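Local coordinates for biotin protein ligase-like protein of unknown function (Silicibacter sp., PDB 3BFM) that is of unknown function but resembles biotin protein ligases and belongs to the biotin/lipoate A/B protein ligase family, at residues Val40-Gly45 against Arg158-Trp163; Gln76-Ala81 against Ala164-His169; Asn94-Leu97 against Ala102-Gly105. One frame throughout, in Å; residues are numbered along the deposited sequence.

Interaction 1: residues Val40-Gly45 against Arg158-Trp163. With CA (calcium ion), chain B.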
ATOM      1  N   VAL A  40       3.674  -8.710   4.141  1.00 16.91           N
ATOM      2  CA  VAL A  40       3.237  -9.256   5.411  1.00 15.15           C
ATOM      3  C   VAL A  40       3.570 -10.739   5.398  1.00 12.63           C
ATOM      4  O   VAL A  40       2.921 -11.522   4.740  1.00 17.13           O
ATOM      5  CB  VAL A  40       1.718  -9.071   5.689  1.00 17.06           C
ATOM      6  CG1 VAL A  40       1.332  -9.671   7.051  1.00 15.44           C
ATOM      7  CG2 VAL A  40       1.312  -7.614   5.574  1.00 21.29           C
ATOM      8  N   VAL A  41       4.602 -11.113   6.133  1.00 15.32           N
ATOM      9  CA  VAL A  41       4.953 -12.520   6.306  1.00 16.41           C
ATOM     10  C   VAL A  41       4.247 -13.039   7.537  1.00 15.55           C
ATOM     11  O   VAL A  41       4.242 -12.372   8.559  1.00 14.70           O
ATOM     12  CB  VAL A  41       6.464 -12.702   6.500  1.00 15.95           C
ATOM     13  CG1 VAL A  41       6.816 -14.224   6.525  1.00 14.93           C
ATOM     14  CG2 VAL A  41       7.235 -11.968   5.411  1.00 20.85           C
ATOM     15  N   TYR A  42       3.628 -14.212   7.446  1.00 15.84           N
ATOM     16  CA  TYR A  42       2.901 -14.739   8.575  1.00 12.27           C
ATOM     17  C   TYR A  42       3.092 -16.234   8.721  1.00 15.22           C
ATOM     18  O   TYR A  42       3.523 -16.941   7.792  1.00 15.47           O
ATOM     19  CB  TYR A  42       1.415 -14.361   8.470  1.00 17.10           C
ATOM     20  CG  TYR A  42       0.715 -15.008   7.282  1.00 14.94           C
ATOM     21  CD1 TYR A  42       0.137 -16.244   7.407  1.00 18.09           C
ATOM     22  CD2 TYR A  42       0.629 -14.354   6.062  1.00 16.64           C
ATOM     23  CE1 TYR A  42      -0.495 -16.839   6.360  1.00 18.91           C
ATOM     24  CE2 TYR A  42      -0.027 -14.954   4.970  1.00 22.41           C
ATOM     25  CZ  TYR A  42      -0.577 -16.177   5.138  1.00 21.23           C
ATOM     26  OH  TYR A  42      -1.202 -16.804   4.063  1.00 24.02           O
ATOM     27  N   GLU A  43       2.793 -16.723   9.915  1.00 15.57           N
ATOM     28  CA  GLU A  43       2.889 -18.150  10.222  1.00 18.56           C
ATOM     29  C   GLU A  43       1.866 -18.400  11.306  1.00 20.11           C
ATOM     30  O   GLU A  43       1.976 -17.816  12.391  1.00 19.35           O
ATOM     31  CB  GLU A  43       4.309 -18.504  10.697  1.00 19.00           C
ATOM     32  CG  GLU A  43       4.531 -19.961  10.874  1.00 18.31           C
ATOM     33  CD  GLU A  43       5.993 -20.379  10.925  1.00 17.97           C
ATOM     34  OE1 GLU A  43       6.925 -19.567  11.216  1.00 20.74           O
ATOM     35  OE2 GLU A  43       6.237 -21.579  10.746  1.00 22.05           O
ATOM     36  N   LEU A  44       0.844 -19.206  10.976  1.00 18.23           N
ATOM     37  CA  LEU A  44      -0.225 -19.534  11.907  0.50 18.39           C
ATOM     38  C   LEU A  44      -0.126 -20.998  12.332  1.00 17.90           C
ATOM     39  O   LEU A  44      -0.009 -21.911  11.483  1.00 17.79           O
ATOM     40  CB  LEU A  44      -1.611 -19.292  11.279  0.50 19.01           C
ATOM     41  CG  LEU A  44      -2.279 -17.917  11.411  0.50 20.38           C
ATOM     42  CD1 LEU A  44      -1.702 -16.939  10.391  0.50 25.33           C
ATOM     43  CD2 LEU A  44      -3.784 -18.034  11.228  0.50 22.18           C
ATOM     44  N   GLY A  45      -0.169 -21.221  13.638  1.00 18.01           N
ATOM     45  CA  GLY A  45      -0.356 -22.549  14.207  1.00 18.91           C
ATOM     46  C   GLY A  45      -1.601 -22.531  15.046  1.00 20.63           C
ATOM     47  O   GLY A  45      -2.257 -21.508  15.187  1.00 20.07           O
ATOM     48  N   ARG A 158      -8.582 -13.942  11.007  1.00 17.10           N
ATOM     49  CA  ARG A 158      -9.311 -12.666  11.022  1.00 18.68           C
ATOM     50  C   ARG A 158      -8.570 -11.604  11.809  1.00 18.12           C
ATOM     51  O   ARG A 158      -8.575 -10.443  11.446  1.00 16.58           O
ATOM     52  CB  ARG A 158     -10.710 -12.844  11.601  1.00 19.46           C
ATOM     53  CG  ARG A 158     -11.596 -13.868  10.858  1.00 23.54           C
ATOM     54  CD  ARG A 158     -11.977 -13.442   9.450  1.00 29.45           C
ATOM     55  NE  ARG A 158     -10.964 -13.715   8.438  1.00 27.78           N
ATOM     56  CZ  ARG A 158     -10.718 -14.909   7.897  1.00 32.45           C
ATOM     57  NH1 ARG A 158     -11.369 -15.995   8.306  1.00 36.78           N
ATOM     58  NH2 ARG A 158      -9.779 -15.019   6.971  1.00 33.82           N
ATOM     59  N   LEU A 159      -7.959 -12.010  12.917  1.00 18.88           N
ATOM     60  CA  LEU A 159      -7.113 -11.107  13.733  1.00 18.24           C
ATOM     61  C   LEU A 159      -5.885 -10.566  12.958  1.00 18.09           C
ATOM     62  O   LEU A 159      -5.554  -9.375  13.002  1.00 19.98           O
ATOM     63  CB  LEU A 159      -6.713 -11.794  15.026  1.00 19.40           C
ATOM     64  CG  LEU A 159      -5.884 -10.933  15.999  1.00 14.08           C
ATOM     65  CD1 LEU A 159      -6.585  -9.649  16.451  1.00 21.37           C
ATOM     66  CD2 LEU A 159      -5.443 -11.737  17.249  1.00 17.41           C
ATOM     67  N   LEU A 160      -5.209 -11.466  12.250  1.00 17.89           N
ATOM     68  CA  LEU A 160      -4.134 -11.080  11.344  1.00 16.65           C
ATOM     69  C   LEU A 160      -4.551 -10.062  10.302  1.00 16.49           C
ATOM     70  O   LEU A 160      -3.877  -9.050  10.115  1.00 18.30           O
ATOM     71  CB  LEU A 160      -3.549 -12.324  10.692  1.00 14.34           C
ATOM     72  CG  LEU A 160      -2.473 -12.130   9.640  1.00 23.21           C
ATOM     73  CD1 LEU A 160      -1.247 -11.368  10.206  1.00 26.76           C
ATOM     74  CD2 LEU A 160      -2.076 -13.522   9.121  1.00 21.53           C
ATOM     75  N   GLU A 161      -5.665 -10.332   9.602  1.00 16.76           N
ATOM     76  CA  GLU A 161      -6.196  -9.418   8.614  1.00 18.39           C
ATOM     77  C   GLU A 161      -6.493  -8.074   9.228  1.00 19.21           C
ATOM     78  O   GLU A 161      -6.197  -7.031   8.650  1.00 18.18           O
ATOM     79  CB  GLU A 161      -7.512  -9.976   8.050  1.00 19.11           C
ATOM     80  CG  GLU A 161      -7.319 -11.166   7.173  1.00 25.42           C
ATOM     81  CD  GLU A 161      -8.629 -11.843   6.776  1.00 23.15           C
ATOM     82  OE1 GLU A 161      -9.683 -11.567   7.406  1.00 29.52           O
ATOM     83  OE2 GLU A 161      -8.598 -12.625   5.796  1.00 30.81           O
ATOM     84  N   SER A 162      -7.088  -8.112  10.413  1.00 16.80           N
ATOM     85  CA  SER A 162      -7.493  -6.896  11.104  0.70 17.22           C
ATOM     86  C   SER A 162      -6.284  -6.087  11.578  1.00 15.80           C
ATOM     87  O   SER A 162      -6.286  -4.862  11.514  1.00 18.14           O
ATOM     88  CB  SER A 162      -8.402  -7.245  12.264  0.70 18.00           C
ATOM     89  OG  SER A 162      -9.011  -6.080  12.747  0.70 14.13           O
ATOM     90  N   TRP A 163      -5.247  -6.779  12.041  1.00 15.33           N
ATOM     91  CA  TRP A 163      -4.034  -6.086  12.481  1.00 13.03           C
ATOM     92  C   TRP A 163      -3.477  -5.309  11.268  1.00 12.90           C
ATOM     93  O   TRP A 163      -3.217  -4.094  11.316  1.00 16.83           O
ATOM     94  CB  TRP A 163      -3.022  -7.049  13.040  1.00 18.78           C
ATOM     95  CG  TRP A 163      -1.752  -6.383  13.515  1.00 13.71           C
ATOM     96  CD1 TRP A 163      -1.646  -5.362  14.438  1.00 16.90           C
ATOM     97  CD2 TRP A 163      -0.420  -6.722  13.136  1.00 17.82           C
ATOM     98  NE1 TRP A 163      -0.337  -5.052  14.631  1.00 20.92           N
ATOM     99  CE2 TRP A 163       0.445  -5.864  13.848  1.00 18.62           C
ATOM    100  CE3 TRP A 163       0.122  -7.651  12.246  1.00 18.13           C
ATOM    101  CZ2 TRP A 163       1.835  -5.897  13.687  1.00 22.66           C
ATOM    102  CZ3 TRP A 163       1.510  -7.691  12.072  1.00 22.51           C
ATOM    103  CH2 TRP A 163       2.350  -6.834  12.804  1.00 21.71           C
TER
HETATM  104 CA    CA B 235       8.584 -21.393  11.097  1.00 21.60          CA
HETATM  105  O   HOH W   1       8.386 -22.787   9.200  1.00 24.85           O
HETATM  106  O   HOH W   2      10.689 -22.652  11.186  1.00 30.05           O
HETATM  107  O   HOH W   3       8.130 -22.571  13.109  1.00 23.62           O

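Interaction 2: residues Gln76-Ala81 against Ala164-His169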
ATOM      1  N   GLN A  76      -4.142  -3.213  19.286  1.00 20.17           N
ATOM      2  CA  GLN A  76      -5.220  -2.969  20.242  1.00 17.29           C
ATOM      3  C   GLN A  76      -6.564  -2.747  19.519  1.00 18.51           C
ATOM      4  O   GLN A  76      -7.586  -3.298  19.936  1.00 19.23           O
ATOM      5  CB  GLN A  76      -4.884  -1.800  21.159  1.00 19.49           C
ATOM      6  CG  GLN A  76      -5.929  -1.569  22.278  1.00 22.67           C
ATOM      7  CD  GLN A  76      -7.183  -0.822  21.826  1.00 23.71           C
ATOM      8  OE1 GLN A  76      -7.192  -0.087  20.845  1.00 28.07           O
ATOM      9  NE2 GLN A  76      -8.262  -1.021  22.567  1.00 34.77           N
ATOM     10  N   ASN A  77      -6.560  -1.969  18.428  1.00 16.89           N
ATOM     11  CA  ASN A  77      -7.788  -1.697  17.679  1.00 18.46           C
ATOM     12  C   ASN A  77      -8.315  -2.961  17.010  1.00 18.97           C
ATOM     13  O   ASN A  77      -9.523  -3.200  16.970  1.00 18.22           O
ATOM     14  CB  ASN A  77      -7.549  -0.692  16.546  1.00 16.98           C
ATOM     15  CG  ASN A  77      -7.247   0.738  17.002  1.00 26.06           C
ATOM     16  OD1 ASN A  77      -7.136   1.609  16.149  1.00 31.87           O
ATOM     17  ND2 ASN A  77      -7.075   0.980  18.280  1.00 21.66           N
ATOM     18  N   ALA A  78      -7.398  -3.752  16.464  1.00 16.08           N
ATOM     19  CA  ALA A  78      -7.697  -4.994  15.776  1.00 17.37           C
ATOM     20  C   ALA A  78      -8.313  -5.986  16.749  1.00 17.88           C
ATOM     21  O   ALA A  78      -9.375  -6.517  16.490  1.00 20.60           O
ATOM     22  CB  ALA A  78      -6.423  -5.572  15.107  1.00 15.34           C
ATOM     23  N   LEU A  79      -7.680  -6.210  17.898  1.00 20.45           N
ATOM     24  CA  LEU A  79      -8.274  -7.138  18.875  1.00 21.05           C
ATOM     25  C   LEU A  79      -9.650  -6.627  19.416  1.00 21.81           C
ATOM     26  O   LEU A  79     -10.622  -7.400  19.511  1.00 18.83           O
ATOM     27  CB  LEU A  79      -7.293  -7.388  20.017  1.00 22.27           C
ATOM     28  CG  LEU A  79      -7.610  -8.516  21.001  1.00 28.48           C
ATOM     29  CD1 LEU A  79      -7.992  -9.807  20.261  1.00 26.49           C
ATOM     30  CD2 LEU A  79      -6.388  -8.738  21.899  1.00 25.25           C
ATOM     31  N   GLY A  80      -9.735  -5.339  19.750  1.00 20.60           N
ATOM     32  CA  GLY A  80     -11.002  -4.737  20.190  1.00 22.32           C
ATOM     33  C   GLY A  80     -12.179  -4.876  19.228  1.00 23.24           C
ATOM     34  O   GLY A  80     -13.338  -5.009  19.641  1.00 25.35           O
ATOM     35  N   ALA A  81     -11.888  -4.858  17.937  1.00 23.48           N
ATOM     36  CA  ALA A  81     -12.913  -5.115  16.923  1.00 24.57           C
ATOM     37  C   ALA A  81     -13.454  -6.565  16.914  1.00 27.41           C
ATOM     38  O   ALA A  81     -14.517  -6.810  16.337  1.00 26.20           O
ATOM     39  CB  ALA A  81     -12.373  -4.767  15.544  1.00 27.86           C
ATOM     40  N   ALA A 164      -3.308  -6.026  10.163  1.00 17.60           N
ATOM     41  CA  ALA A 164      -2.795  -5.390   8.947  1.00 18.86           C
ATOM     42  C   ALA A 164      -3.593  -4.148   8.544  1.00 19.93           C
ATOM     43  O   ALA A 164      -2.999  -3.085   8.258  1.00 21.21           O
ATOM     44  CB  ALA A 164      -2.700  -6.387   7.796  1.00 19.98           C
ATOM     45  N   ARG A 165      -4.913  -4.264   8.527  1.00 19.41           N
ATOM     46  CA  ARG A 165      -5.784  -3.159   8.169  1.00 19.05           C
ATOM     47  C   ARG A 165      -5.674  -1.995   9.136  1.00 15.26           C
ATOM     48  O   ARG A 165      -5.522  -0.831   8.711  1.00 19.64           O
ATOM     49  CB  ARG A 165      -7.258  -3.569   8.107  1.00 23.32           C
ATOM     50  CG  ARG A 165      -7.716  -4.093   6.801  1.00 35.22           C
ATOM     51  CD  ARG A 165      -9.240  -4.070   6.688  1.00 35.19           C
ATOM     52  NE  ARG A 165      -9.907  -4.607   7.886  1.00 44.63           N
ATOM     53  CZ  ARG A 165     -10.071  -5.905   8.174  1.00 46.23           C
ATOM     54  NH1 ARG A 165      -9.606  -6.866   7.373  1.00 49.33           N
ATOM     55  NH2 ARG A 165     -10.700  -6.250   9.293  1.00 37.83           N
ATOM     56  N   HIS A 166      -5.731  -2.263  10.432  1.00 16.60           N
ATOM     57  CA  HIS A 166      -5.607  -1.148  11.364  1.00 14.85           C
ATOM     58  C   HIS A 166      -4.199  -0.521  11.424  1.00 14.93           C
ATOM     59  O   HIS A 166      -4.073   0.686  11.560  1.00 14.69           O
ATOM     60  CB  HIS A 166      -6.045  -1.568  12.770  1.00 14.77           C
ATOM     61  CG  HIS A 166      -7.514  -1.670  12.933  1.00 16.14           C
ATOM     62  ND1 HIS A 166      -8.196  -2.846  12.768  1.00 20.49           N
ATOM     63  CD2 HIS A 166      -8.439  -0.735  13.261  1.00 17.01           C
ATOM     64  CE1 HIS A 166      -9.490  -2.633  12.965  1.00 18.17           C
ATOM     65  NE2 HIS A 166      -9.658  -1.362  13.269  1.00 26.15           N
ATOM     66  N   CYS A 167      -3.132  -1.320  11.293  1.00 17.08           N
ATOM     67  CA  CYS A 167      -1.799  -0.755  11.133  1.00 17.74           C
ATOM     68  C   CYS A 167      -1.721   0.181   9.936  1.00 18.04           C
ATOM     69  O   CYS A 167      -1.162   1.268  10.016  1.00 18.50           O
ATOM     70  CB  CYS A 167      -0.744  -1.857  11.004  1.00 17.58           C
ATOM     71  SG  CYS A 167      -0.463  -2.692  12.542  1.00 21.12           S
ATOM     72  N   LEU A 168      -2.252  -0.239   8.801  1.00 17.07           N
ATOM     73  CA  LEU A 168      -2.208   0.616   7.635  1.00 15.87           C
ATOM     74  C   LEU A 168      -2.967   1.917   7.886  1.00 15.61           C
ATOM     75  O   LEU A 168      -2.492   2.959   7.508  1.00 18.47           O
ATOM     76  CB  LEU A 168      -2.803  -0.095   6.428  1.00 15.13           C
ATOM     77  CG  LEU A 168      -2.881   0.653   5.101  1.00 20.76           C
ATOM     78  CD1 LEU A 168      -1.500   0.937   4.564  1.00 21.40           C
ATOM     79  CD2 LEU A 168      -3.728  -0.221   4.111  1.00 18.65           C
ATOM     80  N   HIS A 169      -4.121   1.858   8.538  1.00 16.53           N
ATOM     81  CA  HIS A 169      -4.851   3.099   8.837  1.00 17.31           C
ATOM     82  C   HIS A 169      -3.961   4.121   9.590  1.00 17.43           C
ATOM     83  O   HIS A 169      -3.825   5.282   9.170  1.00 17.54           O
ATOM     84  CB  HIS A 169      -6.130   2.762   9.618  1.00 18.22           C
ATOM     85  CG  HIS A 169      -6.825   3.952  10.179  1.00 23.01           C
ATOM     86  ND1 HIS A 169      -7.684   4.729   9.431  1.00 25.10           N
ATOM     87  CD2 HIS A 169      -6.775   4.517  11.408  1.00 25.78           C
ATOM     88  CE1 HIS A 169      -8.131   5.723  10.179  1.00 25.58           C
ATOM     89  NE2 HIS A 169      -7.607   5.609  11.385  1.00 23.82           N
TER

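Interaction 3: residues Asn94-Leu97 against Ala102-Gly105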
ATOM      1  N   ASN A  94       8.318  -1.051  25.541  1.00 17.39           N
ATOM      2  CA  ASN A  94       9.305  -1.945  24.873  1.00 18.17           C
ATOM      3  C   ASN A  94       8.729  -2.887  23.846  1.00 17.59           C
ATOM      4  O   ASN A  94       9.460  -3.673  23.246  1.00 20.00           O
ATOM      5  CB  ASN A  94      10.146  -2.718  25.876  1.00 20.20           C
ATOM      6  CG  ASN A  94       9.366  -3.778  26.665  1.00 19.12           C
ATOM      7  OD1 ASN A  94       8.249  -4.197  26.311  1.00 21.53           O
ATOM      8  ND2 ASN A  94       9.939  -4.163  27.800  1.00 24.83           N
ATOM      9  N   GLY A  95       7.426  -2.808  23.641  1.00 16.72           N
ATOM     10  CA  GLY A  95       6.764  -3.658  22.665  1.00 16.08           C
ATOM     11  C   GLY A  95       6.002  -4.852  23.221  1.00 16.71           C
ATOM     12  O   GLY A  95       5.236  -5.485  22.473  1.00 20.11           O
ATOM     13  N   ALA A  96       6.200  -5.193  24.484  1.00 17.33           N
ATOM     14  CA  ALA A  96       5.442  -6.268  25.092  1.00 18.24           C
ATOM     15  C   ALA A  96       3.950  -5.988  25.094  1.00 18.85           C
ATOM     16  O   ALA A  96       3.497  -4.819  25.155  1.00 18.57           O
ATOM     17  CB  ALA A  96       5.934  -6.565  26.513  1.00 15.40           C
ATOM     18  N   LEU A  97       3.156  -7.047  24.953  1.00 18.09           N
ATOM     19  CA  LEU A  97       1.719  -6.874  24.956  1.00 15.90           C
ATOM     20  C   LEU A  97       1.160  -7.391  26.267  1.00 18.66           C
ATOM     21  O   LEU A  97       1.695  -8.335  26.810  1.00 17.07           O
ATOM     22  CB  LEU A  97       1.063  -7.633  23.758  1.00 18.51           C
ATOM     23  CG  LEU A  97       1.410  -7.119  22.367  1.00 22.38           C
ATOM     24  CD1 LEU A  97       0.940  -8.073  21.193  1.00 19.84           C
ATOM     25  CD2 LEU A  97       0.826  -5.723  22.164  1.00 23.50           C
ATOM     26  N   ALA A 102      -1.867  -9.324  31.940  1.00 24.98           N
ATOM     27  CA  ALA A 102      -0.859 -10.372  31.844  1.00 24.68           C
ATOM     28  C   ALA A 102      -0.099 -10.316  30.527  1.00 25.03           C
ATOM     29  O   ALA A 102      -0.684 -10.111  29.470  1.00 21.48           O
ATOM     30  CB  ALA A 102      -1.499 -11.729  31.989  1.00 24.41           C
ATOM     31  N   ARG A 103       1.204 -10.545  30.621  1.00 21.07           N
ATOM     32  CA  ARG A 103       2.086 -10.577  29.466  1.00 21.38           C
ATOM     33  C   ARG A 103       1.629 -11.677  28.530  1.00 24.28           C
ATOM     34  O   ARG A 103       1.437 -12.811  28.952  1.00 22.21           O
ATOM     35  CB  ARG A 103       3.511 -10.831  29.899  1.00 23.26           C
ATOM     36  CG  ARG A 103       4.524 -10.944  28.798  1.00 21.07           C
ATOM     37  CD  ARG A 103       4.660  -9.654  27.872  1.00 18.19           C
ATOM     38  NE  ARG A 103       5.559 -10.019  26.795  1.00 22.49           N
ATOM     39  CZ  ARG A 103       6.880 -10.033  26.872  1.00 27.27           C
ATOM     40  NH1 ARG A 103       7.523  -9.587  27.952  1.00 27.15           N
ATOM     41  NH2 ARG A 103       7.570 -10.485  25.847  1.00 24.09           N
ATOM     42  N   CYS A 104       1.425 -11.312  27.266  1.00 23.19           N
ATOM     43  CA  CYS A 104       0.768 -12.181  26.298  1.00 21.67           C
ATOM     44  C   CYS A 104       1.239 -11.718  24.927  1.00 20.49           C
ATOM     45  O   CYS A 104       0.549 -10.993  24.232  1.00 22.57           O
ATOM     46  CB  CYS A 104      -0.745 -12.073  26.410  1.00 21.09           C
ATOM     47  SG  CYS A 104      -1.659 -13.249  25.330  1.00 23.09           S
ATOM     48  N   GLY A 105       2.460 -12.086  24.603  1.00 20.52           N
ATOM     49  CA  GLY A 105       3.032 -11.730  23.305  1.00 20.86           C
ATOM     50  C   GLY A 105       3.789 -10.427  23.278  1.00 20.33           C
ATOM     51  O   GLY A 105       4.001  -9.755  24.297  1.00 16.74           O
TER

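Interaction 1: residues Val40-Gly45 against Arg158-Trp163
Strand Val40-Leu44 and helix Arg158-Trp163 meet in an apolar helix-on-sheet layer, with Leu160 set against Val40, Tyr42 and Leu44. The Leu160 methyl CD2 does most of the touching. CD2 of Leu160 lies 3.6 Å from CB of Tyr42 and also touches CG, at the root of the aromatic ring. Its approach to the ring is oblique, and the two side chains cross at about a right angle. CG of Tyr42 stands between the backbone N and the carbonyl carbon (chi1 65°). This torsion sets the direction of the ring, while CB and CG are what CD2 of Leu160 meets. In one of the two conformers of Leu44, its CD1 also reaches CD2 of Leu160, so this touch is doubtful. The other branch, CD1 of Leu160, faces CG1 of Val40 more loosely at 4.4 Å.

Over the segments 40-44 and 158-163 the axes pass 10.9 Å apart. They run close to antiparallel, at 160°. This is an alpha/beta layer of the biotin/lipoate ligase family domain. Ile6 and Ala51 also pack on Leu160.

Glu43 points to the opposite side of the strand. Its chain is extended and ends at a calcium ion. OE1 of Glu43 is 2.5 Å from the calcium ion, and OE2 also binds it. Three waters, Gln21 O and Asp22 OD1 complete the site. Within the helix, NE and NH2 of Arg158 form a side-on salt bridge to Glu161, with NE of Arg158 2.7 Å from Glu161 OE1. The nitrogens meet the carboxylate from above its plane.

Interaction 2: residues Gln76-Ala81 against Ala164-His169
His166 lays one face of its imidazole over the backbone of Asn77 and Ala78. Asn77 C sits above the ring centre, 4.1 Å from its plane. Ala78 N lies over the same face, nearer the rim. Asn77 adds its CB, which comes within 3.4 Å of CD2 of His166. Its amide plane stands almost upright to the imidazole, at 86°, so the two flat groups do not stack. CG of His166 is anti to the carbonyl carbon (chi1 -76°), and this turns the ring onto the neighbouring helix. CA of Ala78 approaches ND1 of His166 at 3.7 Å. ND1 also hydrogen-bonds to Ser162 O, one turn back, which limits rotation of the ring. The Asn77 amide is held at both ends: ND2 donates to Gln76 OE1 at 2.8 Å, and OD1 accepts from Trp170 NE1. An alanine in place of His166 would probably open a gap over the Asn77-Ala78 backbone and leave Ser162 O without its imidazole partner. The segment axes pass 8.7 Å apart, consistent with the small Ala78 at the nearest CA pair, with His166. They cross at 137°, a packed pair of helices at an oblique antiparallel angle, covering one side of the sheet in the biotin/lipoate ligase family domain.

Interaction 3: residues Asn94-Leu97 against Ala102-Gly105
Arg103 folds its side chain over Ala96 and the backbone of Leu97 in the hairpin of strands 96-99 and 102-111. Its CB starts a chain that leaves with CG anti to the backbone N (chi1 178°). A bend at chi2 (60°) brings CD and the guanidinium over Ala96 and Leu97 O. CD of Arg103 meets Leu97 O at 3.4 Å and lies beside CB of Ala96. NE of Arg103 packs on the same Ala96 methyl, and it donates to Gly105 O at 3.0 Å. At the tip, CZ and NH1 also meet Ala96 CB, which sits 3.3 Å above one face of the guanidinium, toward its rim.

The antiparallel hairpin, part of the large mixed sheet of the ligase-like domain, carries a beta bulge here. Leu97 faces both Cys104 and Gly105. Leu97 N donates to Gly105 O at 2.9 Å, and Cys104 N donates to Leu97 O at 3.0 Å. Gly105 O thus accepts twice, from Leu97 N and Arg103 NE, which reach it from opposite faces of its carbonyl plane. Gly105 has a positive phi that fits the bulge, and its backbone angles call for glycine. CB of Leu97 packs against Cys104 O, a buried oxygen with no polar partner in the model. The Leu97 side chain also touches Leu127 of strand 123-130.

Just before the strand, Asn94 makes an Asx turn: its OD1 accepts from Ala96 N at 2.9 Å. Asp142 OD1 accepts a hydrogen bond from Gly105 N.

Overall arrangement
From the N terminus, strand 39-44 comes first. It meets helix 156-175 in interaction 1, closing a loop of 112 residues. Helix 67-82, later in the chain, joins a later part of that same helix in interaction 2. Each loop starts and ends in the same order, so interactions 1 and 2 cross. They also touch, where Ser162 and Trp163 pack on Ala78. Interaction 3 closes a short turn of four residues between strands 96-99 and 102-111. It falls within both longer loops and touches neither contact. Helix 156-175 therefore packs on the sheet and on helix 67-82, while interactions 1 and 3 reach different strands of one mixed sheet.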